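PDB 2WMF: fucolectin-related protein from Streptococcus pneumoniae, which probably hydrolyses glycosidic bonds in host blood-group antigens, as a family 98 glycoside hydrolase linked to fucose utilization. Local coordinates for residues 126-131 and 164-169; 149-154 and 179-184; 65-70 and 316-321. All blocks are in the same frame, centred on the assembly; numbering follows the deposited sequence.

Contact 1 of 3, residues 126-131 and 164-169; sequences NTVPPE and AKYLEV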
loop_
_atom_site.group_PDB
_atom_site.type_symbol
_atom_site.label_atom_id
_atom_site.label_comp_id
_atom_site.label_asym_id
_atom_site.label_seq_id
_atom_site.Cartn_x
_atom_site.Cartn_y
_atom_site.Cartn_z
ATOM N N ASN A 126 -2.307 -12.455 -25.885
ATOM C CA ASN A 126 -2.135 -13.922 -26.083
ATOM C C ASN A 126 -1.457 -14.548 -24.872
ATOM O O ASN A 126 -0.299 -15.004 -24.917
ATOM C CB ASN A 126 -1.370 -14.178 -27.399
ATOM C CG ASN A 126 -2.157 -13.718 -28.616
ATOM O OD1 ASN A 126 -1.647 -12.973 -29.452
ATOM N ND2 ASN A 126 -3.422 -14.130 -28.701
ATOM N N THR A 127 -2.219 -14.552 -23.767
ATOM C CA THR A 127 -1.777 -15.071 -22.470
ATOM C C THR A 127 -2.208 -16.529 -22.357
ATOM O O THR A 127 -2.932 -17.028 -23.242
ATOM C CB THR A 127 -2.361 -14.214 -21.342
ATOM O OG1 THR A 127 -3.774 -14.004 -21.555
ATOM C CG2 THR A 127 -1.605 -12.846 -21.309
ATOM N N VAL A 128 -1.795 -17.201 -21.287
ATOM C CA VAL A 128 -2.045 -18.648 -21.155
ATOM C C VAL A 128 -3.534 -18.938 -21.191
ATOM O O VAL A 128 -4.368 -18.143 -20.698
ATOM C CB VAL A 128 -1.363 -19.281 -19.889
ATOM C CG1 VAL A 128 0.160 -19.261 -20.041
ATOM C CG2 VAL A 128 -1.807 -18.591 -18.617
ATOM N N PRO A 129 -3.908 -20.063 -21.828
ATOM C CA PRO A 129 -5.339 -20.371 -21.903
ATOM C C PRO A 129 -6.020 -20.580 -20.558
ATOM O O PRO A 129 -5.411 -21.134 -19.663
ATOM C CB PRO A 129 -5.352 -21.697 -22.692
ATOM C CG PRO A 129 -4.073 -21.721 -23.462
ATOM C CD PRO A 129 -3.085 -21.059 -22.549
ATOM N N PRO A 130 -7.268 -20.146 -20.419
ATOM C CA PRO A 130 -7.978 -20.475 -19.170
ATOM C C PRO A 130 -8.017 -21.975 -18.836
ATOM O O PRO A 130 -7.939 -22.358 -17.669
ATOM C CB PRO A 130 -9.398 -19.931 -19.414
ATOM C CG PRO A 130 -9.226 -18.840 -20.418
ATOM C CD PRO A 130 -8.077 -19.273 -21.294
ATOM N N GLU A 131 -8.149 -22.811 -19.861
ATOM C CA GLU A 131 -8.096 -24.264 -19.668
ATOM C C GLU A 131 -6.764 -24.740 -19.013
ATOM O O GLU A 131 -6.763 -25.648 -18.153
ATOM C CB GLU A 131 -8.310 -24.913 -21.031
ATOM C CG GLU A 131 -9.689 -24.623 -21.692
ATOM C CD GLU A 131 -9.896 -23.214 -22.335
ATOM O OE1 GLU A 131 -8.930 -22.427 -22.553
ATOM O OE2 GLU A 131 -11.096 -22.901 -22.627
ATOM N N ALA A 164 -12.044 -11.318 -16.934
ATOM C CA ALA A 164 -13.333 -11.913 -16.529
ATOM C C ALA A 164 -13.293 -13.443 -16.657
ATOM O O ALA A 164 -13.777 -14.162 -15.771
ATOM C CB ALA A 164 -14.486 -11.302 -17.357
ATOM N N LYS A 165 -12.689 -13.936 -17.733
ATOM C CA LYS A 165 -12.628 -15.394 -17.928
ATOM C C LYS A 165 -11.716 -16.018 -16.882
ATOM O O LYS A 165 -12.039 -17.066 -16.304
ATOM C CB LYS A 165 -12.143 -15.748 -19.323
ATOM C CG LYS A 165 -12.146 -17.243 -19.582
ATOM C CD LYS A 165 -13.567 -17.864 -19.741
ATOM C CE LYS A 165 -13.569 -19.300 -19.303
ATOM N NZ LYS A 165 -13.485 -19.285 -17.800
ATOM N N TYR A 166 -10.572 -15.402 -16.622
ATOM C CA TYR A 166 -9.691 -15.956 -15.591
ATOM C C TYR A 166 -10.328 -15.891 -14.196
ATOM O O TYR A 166 -10.189 -16.844 -13.393
ATOM C CB TYR A 166 -8.352 -15.244 -15.559
ATOM C CG TYR A 166 -7.440 -15.466 -16.763
ATOM C CD1 TYR A 166 -7.075 -16.764 -17.197
ATOM C CD2 TYR A 166 -6.916 -14.378 -17.429
ATOM C CE1 TYR A 166 -6.215 -16.926 -18.281
ATOM C CE2 TYR A 166 -6.055 -14.524 -18.464
ATOM C CZ TYR A 166 -5.707 -15.789 -18.917
ATOM O OH TYR A 166 -4.834 -15.879 -19.983
ATOM N N LEU A 167 -11.047 -14.805 -13.920
ATOM C CA LEU A 167 -11.767 -14.676 -12.646
ATOM C C LEU A 167 -12.762 -15.862 -12.466
ATOM O O LEU A 167 -12.896 -16.407 -11.373
ATOM C CB LEU A 167 -12.463 -13.311 -12.593
ATOM C CG LEU A 167 -13.412 -13.033 -11.410
ATOM C CD1 LEU A 167 -12.709 -13.185 -10.043
ATOM C CD2 LEU A 167 -14.050 -11.620 -11.604
ATOM N N GLU A 168 -13.492 -16.204 -13.527
ATOM C CA GLU A 168 -14.419 -17.353 -13.496
ATOM C C GLU A 168 -13.692 -18.652 -13.138
ATOM O O GLU A 168 -14.141 -19.409 -12.280
ATOM C CB GLU A 168 -15.109 -17.463 -14.853
ATOM C CG GLU A 168 -16.034 -18.617 -14.958
ATOM C CD GLU A 168 -16.817 -18.616 -16.276
ATOM O OE1 GLU A 168 -16.487 -17.861 -17.216
ATOM O OE2 GLU A 168 -17.790 -19.385 -16.357
ATOM N N VAL A 169 -12.531 -18.876 -13.741
ATOM C CA VAL A 169 -11.717 -20.054 -13.408
ATOM C C VAL A 169 -11.303 -20.003 -11.924
ATOM O O VAL A 169 -11.354 -21.004 -11.210
ATOM C CB VAL A 169 -10.451 -20.204 -14.275
ATOM C CG1 VAL A 169 -9.638 -21.471 -13.870
ATOM C CG2 VAL A 169 -10.772 -20.308 -15.777
#
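Tyr166 and Pro130 bury the most surface where two neighbouring outer helices of a (beta/alpha)8 barrel meet. Tyr166 lies on helix 159-172, and Pro130 opens helix 130-139. The Tyr166 ring reaches past the start of that helix to the loop in front of it. Its CG sits anti to the carbonyl carbon, chi1 -69°, which carries the hydroxyl to this loop. There Tyr166 OH hydrogen-bonds Val128 O; the modelled length, 2.4 Å, is very short and its exact value is doubtful. Thr127 OG1 lies 2.7 Å from Tyr166 OH. Both oxygens meet the ring at its edge, close to its plane. Ile119 and Met120 of strand 115-121 and Leu133 of helix 130-139 also touch the Tyr166 side chain.

Pro130 crosses Tyr166 at about a right angle, with Pro130 CG 4.2 Å from Tyr166 CE1. The same proline packs on the preceding residue, Lys165, and on Val169 one turn further on. Pro130 CB is 3.9 Å from Val169 CG2, and Val169 also rests on Asp134 and Phe137 of helix 130-139. The tightest carbon contact is to the aliphatic part of Lys165: Pro130 CG stands 3.4 Å from Lys165 CG, closer than usual van der Waals distance.

Contact 2 of 3, residues 149-154 and 179-184; sequences IENYWI and WHDHEK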
loop_
_atom_site.group_PDB
_atom_site.type_symbol
_atom_site.label_atom_id
_atom_site.label_comp_id
_atom_site.label_asym_id
_atom_site.label_seq_id
_atom_site.Cartn_x
_atom_site.Cartn_y
_atom_site.Cartn_z
ATOM N N ILE A 149 -1.212 -7.245 -13.891
ATOM C CA ILE A 149 -0.478 -6.078 -13.399
ATOM C C ILE A 149 -0.135 -5.127 -14.528
ATOM O O ILE A 149 0.499 -5.547 -15.474
ATOM C CB ILE A 149 0.857 -6.519 -12.687
ATOM C CG1 ILE A 149 0.592 -7.473 -11.523
ATOM C CG2 ILE A 149 1.611 -5.285 -12.121
ATOM C CD1 ILE A 149 1.856 -7.937 -10.771
ATOM N N GLU A 150 -0.569 -3.862 -14.408
ATOM C CA GLU A 150 -0.026 -2.720 -15.180
ATOM C C GLU A 150 -0.416 -2.692 -16.660
ATOM O O GLU A 150 0.227 -3.318 -17.483
ATOM C CB GLU A 150 1.496 -2.625 -15.102
ATOM C CG GLU A 150 2.041 -1.346 -15.714
ATOM C CD GLU A 150 3.576 -1.331 -15.669
ATOM O OE1 GLU A 150 4.185 -1.509 -14.571
ATOM O OE2 GLU A 150 4.178 -1.197 -16.763
ATOM N N ASN A 151 -1.391 -1.847 -16.986
ATOM C CA ASN A 151 -1.884 -1.686 -18.357
ATOM C C ASN A 151 -2.269 -0.258 -18.722
ATOM O O ASN A 151 -2.736 -0.023 -19.815
ATOM C CB ASN A 151 -3.117 -2.585 -18.578
ATOM C CG ASN A 151 -2.843 -4.040 -18.316
ATOM O OD1 ASN A 151 -2.384 -4.748 -19.199
ATOM N ND2 ASN A 151 -3.125 -4.494 -17.081
ATOM N N TYR A 152 -2.097 0.676 -17.789
ATOM C CA TYR A 152 -2.590 2.065 -17.992
ATOM C C TYR A 152 -1.937 2.748 -19.220
ATOM O O TYR A 152 -2.529 3.662 -19.797
ATOM C CB TYR A 152 -2.454 2.914 -16.685
ATOM C CG TYR A 152 -1.115 2.711 -16.011
ATOM C CD1 TYR A 152 0.067 3.297 -16.508
ATOM C CD2 TYR A 152 -0.995 1.892 -14.898
ATOM C CE1 TYR A 152 1.300 3.037 -15.890
ATOM C CE2 TYR A 152 0.195 1.642 -14.316
ATOM C CZ TYR A 152 1.355 2.226 -14.799
ATOM O OH TYR A 152 2.559 1.896 -14.167
ATOM N N TRP A 153 -0.742 2.315 -19.595
ATOM C CA TRP A 153 -0.049 2.912 -20.729
ATOM C C TRP A 153 -0.239 2.188 -22.057
ATOM O O TRP A 153 0.318 2.605 -23.101
ATOM C CB TRP A 153 1.447 3.076 -20.424
ATOM C CG TRP A 153 2.163 1.776 -20.124
ATOM C CD1 TRP A 153 2.220 1.154 -18.919
ATOM C CD2 TRP A 153 2.920 0.955 -21.039
ATOM N NE1 TRP A 153 2.933 -0.023 -19.024
ATOM C CE2 TRP A 153 3.403 -0.148 -20.311
ATOM C CE3 TRP A 153 3.253 1.055 -22.404
ATOM C CZ2 TRP A 153 4.197 -1.140 -20.885
ATOM C CZ3 TRP A 153 4.066 0.052 -22.967
ATOM C CH2 TRP A 153 4.501 -1.035 -22.226
ATOM N N ILE A 154 -1.030 1.121 -22.024
ATOM C CA ILE A 154 -1.096 0.177 -23.157
ATOM C C ILE A 154 -2.435 -0.575 -23.166
ATOM O O ILE A 154 -2.511 -1.799 -23.311
ATOM C CB ILE A 154 0.175 -0.725 -23.164
ATOM C CG1 ILE A 154 0.302 -1.573 -24.416
ATOM C CG2 ILE A 154 0.292 -1.590 -21.893
ATOM C CD1 ILE A 154 1.766 -1.869 -24.769
ATOM N N TRP A 179 -5.938 -7.801 -9.531
ATOM C CA TRP A 179 -5.671 -6.856 -10.633
ATOM C C TRP A 179 -5.074 -5.538 -10.098
ATOM O O TRP A 179 -5.776 -4.788 -9.446
ATOM C CB TRP A 179 -6.967 -6.560 -11.426
ATOM C CG TRP A 179 -6.756 -5.856 -12.744
ATOM C CD1 TRP A 179 -5.662 -5.120 -13.136
ATOM C CD2 TRP A 179 -7.677 -5.810 -13.836
ATOM N NE1 TRP A 179 -5.855 -4.619 -14.390
ATOM C CE2 TRP A 179 -7.088 -5.013 -14.844
ATOM C CE3 TRP A 179 -8.957 -6.356 -14.058
ATOM C CZ2 TRP A 179 -7.723 -4.785 -16.071
ATOM C CZ3 TRP A 179 -9.589 -6.128 -15.246
ATOM C CH2 TRP A 179 -8.976 -5.337 -16.248
ATOM N N HIS A 180 -3.787 -5.293 -10.359
ATOM C CA HIS A 180 -3.120 -4.041 -9.970
ATOM C C HIS A 180 -3.088 -3.113 -11.178
ATOM O O HIS A 180 -2.542 -3.448 -12.252
ATOM C CB HIS A 180 -1.661 -4.292 -9.546
ATOM C CG HIS A 180 -1.492 -4.985 -8.226
ATOM N ND1 HIS A 180 -1.682 -4.355 -7.011
ATOM C CD2 HIS A 180 -1.062 -6.238 -7.939
ATOM C CE1 HIS A 180 -1.404 -5.204 -6.031
ATOM N NE2 HIS A 180 -1.014 -6.349 -6.561
ATOM N N ASP A 181 -3.644 -1.911 -11.016
ATOM C CA ASP A 181 -3.649 -0.920 -12.111
ATOM C C ASP A 181 -4.017 0.443 -11.548
ATOM O O ASP A 181 -4.214 0.589 -10.333
ATOM C CB ASP A 181 -4.561 -1.375 -13.281
ATOM C CG ASP A 181 -3.807 -1.592 -14.561
ATOM O OD1 ASP A 181 -2.846 -0.823 -14.803
ATOM O OD2 ASP A 181 -4.156 -2.565 -15.300
ATOM N N HIS A 182 -4.036 1.449 -12.406
ATOM C CA HIS A 182 -4.029 2.826 -11.934
ATOM C C HIS A 182 -4.687 3.763 -12.934
ATOM O O HIS A 182 -4.765 3.445 -14.130
ATOM C CB HIS A 182 -2.589 3.271 -11.665
ATOM C CG HIS A 182 -2.469 4.173 -10.497
ATOM N ND1 HIS A 182 -2.178 5.516 -10.571
ATOM C CD2 HIS A 182 -2.687 3.907 -9.191
ATOM C CE1 HIS A 182 -2.168 6.025 -9.353
ATOM N NE2 HIS A 182 -2.493 5.072 -8.500
ATOM N N GLU A 183 -5.087 4.922 -12.407
ATOM C CA GLU A 183 -5.637 6.081 -13.097
ATOM C C GLU A 183 -7.133 6.058 -13.171
ATOM O O GLU A 183 -7.734 5.006 -13.356
ATOM C CB GLU A 183 -4.950 6.305 -14.465
ATOM C CG GLU A 183 -3.394 6.488 -14.320
ATOM C CD GLU A 183 -2.677 6.846 -15.626
ATOM O OE1 GLU A 183 -3.308 7.440 -16.523
ATOM O OE2 GLU A 183 -1.470 6.588 -15.712
ATOM N N LYS A 184 -7.731 7.234 -13.071
ATOM C CA LYS A 184 -9.183 7.358 -13.003
ATOM C C LYS A 184 -9.843 6.858 -14.299
ATOM O O LYS A 184 -10.747 6.031 -14.265
ATOM C CB LYS A 184 -9.601 8.807 -12.759
ATOM C CG LYS A 184 -9.091 9.431 -11.426
ATOM C CD LYS A 184 -9.028 10.958 -11.492
ATOM C CE LYS A 184 -8.227 11.589 -10.371
ATOM N NZ LYS A 184 -7.643 12.956 -10.710
#
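Asp181 receives Asn151 through both of its carboxylate oxygens. The backbone N of Asn151 donates to the syn lone pair of Asp181 OD1 at 2.8 Å. The side-chain ND2 of Asn151 donates to Asp181 OD2, also at 2.8 Å and nearly straight at 172°. Asp181 OD2 lies in the amide plane of Asn151, although the amide and carboxylate planes are 54° apart. Tyr152 packs beside this pair. Tyr152 CD2 is 3.3 Å from Asp181 OD1 and also meets His182 CB. The Tyr152 CG lies between the backbone N and the carbonyl carbon, chi1 44°, and this turns the ring over towards 181-183. Glu183 OE2 approaches Tyr152 CD1 obliquely, while Glu183 OE1 is bonded to Trp185.

Just before these residues the two segments pair as parallel strands of the barrel, Ile149 with His180. Glu150 N bonds His180 O at 3.0 Å, and the side chains of Ile149 and His180 lie side by side.

The second shell fixes the groups further. Trp179 NE1 donates to the anti lone pair of Asp181 OD2 at 2.8 Å, close to its own ring plane. Asn151 OD1 takes a bond from Gly123 N, and Asn151 ND2 also pairs with Asn148 OD1. Trp153 NE1 bonds Glu150 OE2, and Lys212 forms a salt bridge with Glu150 OE1. The arrangement lies at the C-terminal ends of strands 143-149 and 176-180, the barrel end that carries the active site in this fold. Three N-H donors, two on OD2 and one on OD1, fix the rotation of the Asp181 carboxylate.

Contact 3 of 3, residues 65-70 and 316-321; sequences AIPEDV and FFRHAI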
loop_
_atom_site.group_PDB
_atom_site.type_symbol
_atom_site.label_atom_id
_atom_site.label_comp_id
_atom_site.label_asym_id
_atom_site.label_seq_id
_atom_site.Cartn_x
_atom_site.Cartn_y
_atom_site.Cartn_z
ATOM N N ALA A 65 12.244 -15.705 4.453
ATOM C CA ALA A 65 12.253 -14.278 4.780
ATOM C C ALA A 65 10.991 -13.805 5.511
ATOM O O ALA A 65 10.971 -12.743 6.131
ATOM C CB ALA A 65 12.438 -13.444 3.478
ATOM N N ILE A 66 9.912 -14.591 5.401
ATOM C CA ILE A 66 8.606 -14.195 5.939
ATOM C C ILE A 66 8.554 -14.655 7.402
ATOM O O ILE A 66 8.667 -15.902 7.683
ATOM C CB ILE A 66 7.432 -14.811 5.170
ATOM C CG1 ILE A 66 7.524 -14.571 3.650
ATOM C CG2 ILE A 66 6.111 -14.335 5.776
ATOM C CD1 ILE A 66 7.664 -13.112 3.180
ATOM N N PRO A 67 8.437 -13.697 8.343
ATOM C CA PRO A 67 8.405 -14.125 9.743
ATOM C C PRO A 67 7.283 -15.106 10.040
ATOM O O PRO A 67 6.240 -15.091 9.389
ATOM C CB PRO A 67 8.202 -12.828 10.510
ATOM C CG PRO A 67 8.672 -11.766 9.604
ATOM C CD PRO A 67 8.402 -12.226 8.209
ATOM N N GLU A 68 7.500 -15.952 11.046
ATOM C CA GLU A 68 6.535 -17.010 11.320
ATOM C C GLU A 68 5.135 -16.499 11.654
ATOM O O GLU A 68 4.156 -17.115 11.255
ATOM C CB GLU A 68 7.043 -17.897 12.437
ATOM C CG GLU A 68 8.124 -18.863 11.996
ATOM C CD GLU A 68 7.827 -19.678 10.725
ATOM O OE1 GLU A 68 6.800 -20.432 10.670
ATOM O OE2 GLU A 68 8.674 -19.588 9.808
ATOM N N ASP A 69 5.041 -15.379 12.371
ATOM C CA ASP A 69 3.725 -14.790 12.701
ATOM C C ASP A 69 3.018 -14.180 11.498
ATOM O O ASP A 69 1.802 -13.981 11.529
ATOM C CB ASP A 69 3.843 -13.751 13.807
ATOM C CG ASP A 69 4.742 -12.596 13.442
ATOM O OD1 ASP A 69 5.898 -12.845 13.025
ATOM O OD2 ASP A 69 4.303 -11.433 13.581
ATOM N N VAL A 70 3.793 -13.892 10.442
ATOM C CA VAL A 70 3.294 -13.276 9.224
ATOM C C VAL A 70 2.891 -14.326 8.178
ATOM O O VAL A 70 1.985 -14.082 7.386
ATOM C CB VAL A 70 4.305 -12.256 8.684
ATOM C CG1 VAL A 70 3.923 -11.708 7.297
ATOM C CG2 VAL A 70 4.473 -11.117 9.690
ATOM N N PHE A 316 4.432 -2.487 9.698
ATOM C CA PHE A 316 3.090 -1.995 9.436
ATOM C C PHE A 316 2.147 -3.159 9.146
ATOM O O PHE A 316 1.024 -3.153 9.626
ATOM C CB PHE A 316 2.981 -0.908 8.388
ATOM C CG PHE A 316 1.683 -0.227 8.473
ATOM C CD1 PHE A 316 1.480 0.790 9.402
ATOM C CD2 PHE A 316 0.626 -0.672 7.716
ATOM C CE1 PHE A 316 0.203 1.343 9.582
ATOM C CE2 PHE A 316 -0.668 -0.081 7.859
ATOM C CZ PHE A 316 -0.857 0.921 8.793
ATOM N N PHE A 317 2.613 -4.170 8.436
ATOM C CA PHE A 317 1.768 -5.333 8.175
ATOM C C PHE A 317 1.393 -6.055 9.493
ATOM O O PHE A 317 0.223 -6.507 9.653
ATOM C CB PHE A 317 2.395 -6.294 7.188
ATOM C CG PHE A 317 1.423 -7.343 6.696
ATOM C CD1 PHE A 317 0.359 -7.006 5.877
ATOM C CD2 PHE A 317 1.560 -8.654 7.105
ATOM C CE1 PHE A 317 -0.543 -7.934 5.468
ATOM C CE2 PHE A 317 0.642 -9.615 6.683
ATOM C CZ PHE A 317 -0.416 -9.249 5.877
ATOM N N ARG A 318 2.347 -6.136 10.429
ATOM C CA ARG A 318 2.070 -6.680 11.771
ATOM C C ARG A 318 0.973 -5.853 12.457
ATOM O O ARG A 318 0.070 -6.409 13.112
ATOM C CB ARG A 318 3.323 -6.777 12.636
ATOM C CG ARG A 318 4.241 -7.910 12.265
ATOM C CD ARG A 318 5.496 -7.950 13.121
ATOM N NE ARG A 318 6.137 -9.249 13.003
ATOM C CZ ARG A 318 7.432 -9.451 13.048
ATOM N NH1 ARG A 318 8.276 -8.444 13.199
ATOM N NH2 ARG A 318 7.894 -10.669 12.929
ATOM N N HIS A 319 1.039 -4.522 12.344
ATOM C CA HIS A 319 -0.039 -3.677 12.853
ATOM C C HIS A 319 -1.387 -4.110 12.276
ATOM O O HIS A 319 -2.399 -4.218 13.020
ATOM C CB HIS A 319 0.194 -2.182 12.571
ATOM C CG HIS A 319 -0.897 -1.317 13.108
ATOM N ND1 HIS A 319 -1.006 -0.982 14.444
ATOM C CD2 HIS A 319 -1.943 -0.727 12.482
ATOM C CE1 HIS A 319 -2.056 -0.195 14.603
ATOM N NE2 HIS A 319 -2.672 -0.071 13.447
ATOM N N ALA A 320 -1.417 -4.350 10.973
ATOM C CA ALA A 320 -2.652 -4.693 10.251
ATOM C C ALA A 320 -3.194 -6.093 10.634
ATOM O O ALA A 320 -4.412 -6.316 10.612
ATOM C CB ALA A 320 -2.434 -4.592 8.732
ATOM N N ILE A 321 -2.300 -7.016 11.000
ATOM C CA ILE A 321 -2.712 -8.342 11.514
ATOM C C ILE A 321 -3.309 -8.188 12.914
ATOM O O ILE A 321 -4.347 -8.785 13.225
ATOM C CB ILE A 321 -1.555 -9.364 11.570
ATOM C CG1 ILE A 321 -0.983 -9.628 10.168
ATOM C CG2 ILE A 321 -2.015 -10.692 12.218
ATOM C CD1 ILE A 321 0.418 -10.248 10.190
#
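Phe317 is the first residue of 316-321 to meet the loop 65-70. Val70 CG1 meets Phe317 CD2 and CE2 obliquely, 3.9 Å from Phe317 CD2. Leu40 of strand 39-45 touches both residues, so this pair belongs to the layer between barrel wall and helix.

Arg318 follows and carries the polar part. Arg318 forms a side-on salt bridge with Asp69, one nitrogen to each carboxylate oxygen. Arg318 NE donates to Asp69 OD2 at 2.9 Å, and Arg318 NH2 donates to Asp69 OD1 at 3.0 Å. Both oxygens use their syn lone pairs. The two flat groups are nearly coplanar, 24° apart. The chain of Arg318 is extended from CG to NE, which brings the guanidinium alongside the loop. Asp69 CG sits between its backbone N and carbonyl carbon, chi1 60°, which turns the carboxylate to the helix. Pro67 CB lies 3.3 Å from Arg318 NH2, and Val70 CG2 lies 4.1 Å from Arg318 CG.

Ile321, one helical turn after Phe317, closes the contact. Ile321 CD1 reaches Val70 CG2 at 4.2 Å, and Tyr73 also touches Ile321. Val70 is thus bordered by three helix residues.

The arrangement is that of a closed (beta/alpha)8 barrel: helix 307-322, after the eighth strand, packs against the loop between helix 59-64 and the second strand.

Overall arrangement
From the N terminus, the chain first passes 65-70, the loop between helix 59-64 and strand 74-79. Contact 3 closes there much later, when helix 307-322 returns, and so brackets most of the barrel. Contacts 1 and 2 are both nested inside this long loop. They cross each other: 126-131, 149-154, 164-169 and 179-184 alternate along the chain. Contact 1 joins the start of helix 130-139 and the loop before it to helix 159-172, and contact 2 joins the ends of adjacent strands 143-149 and 176-180. Their centres are about 18 Å apart and the two contacts do not touch. Contacts 2 and 3 lie on opposite sides of the chain's centre. Together they tie neighbouring strands and helices, and the start and end, of one eight-stranded barrel.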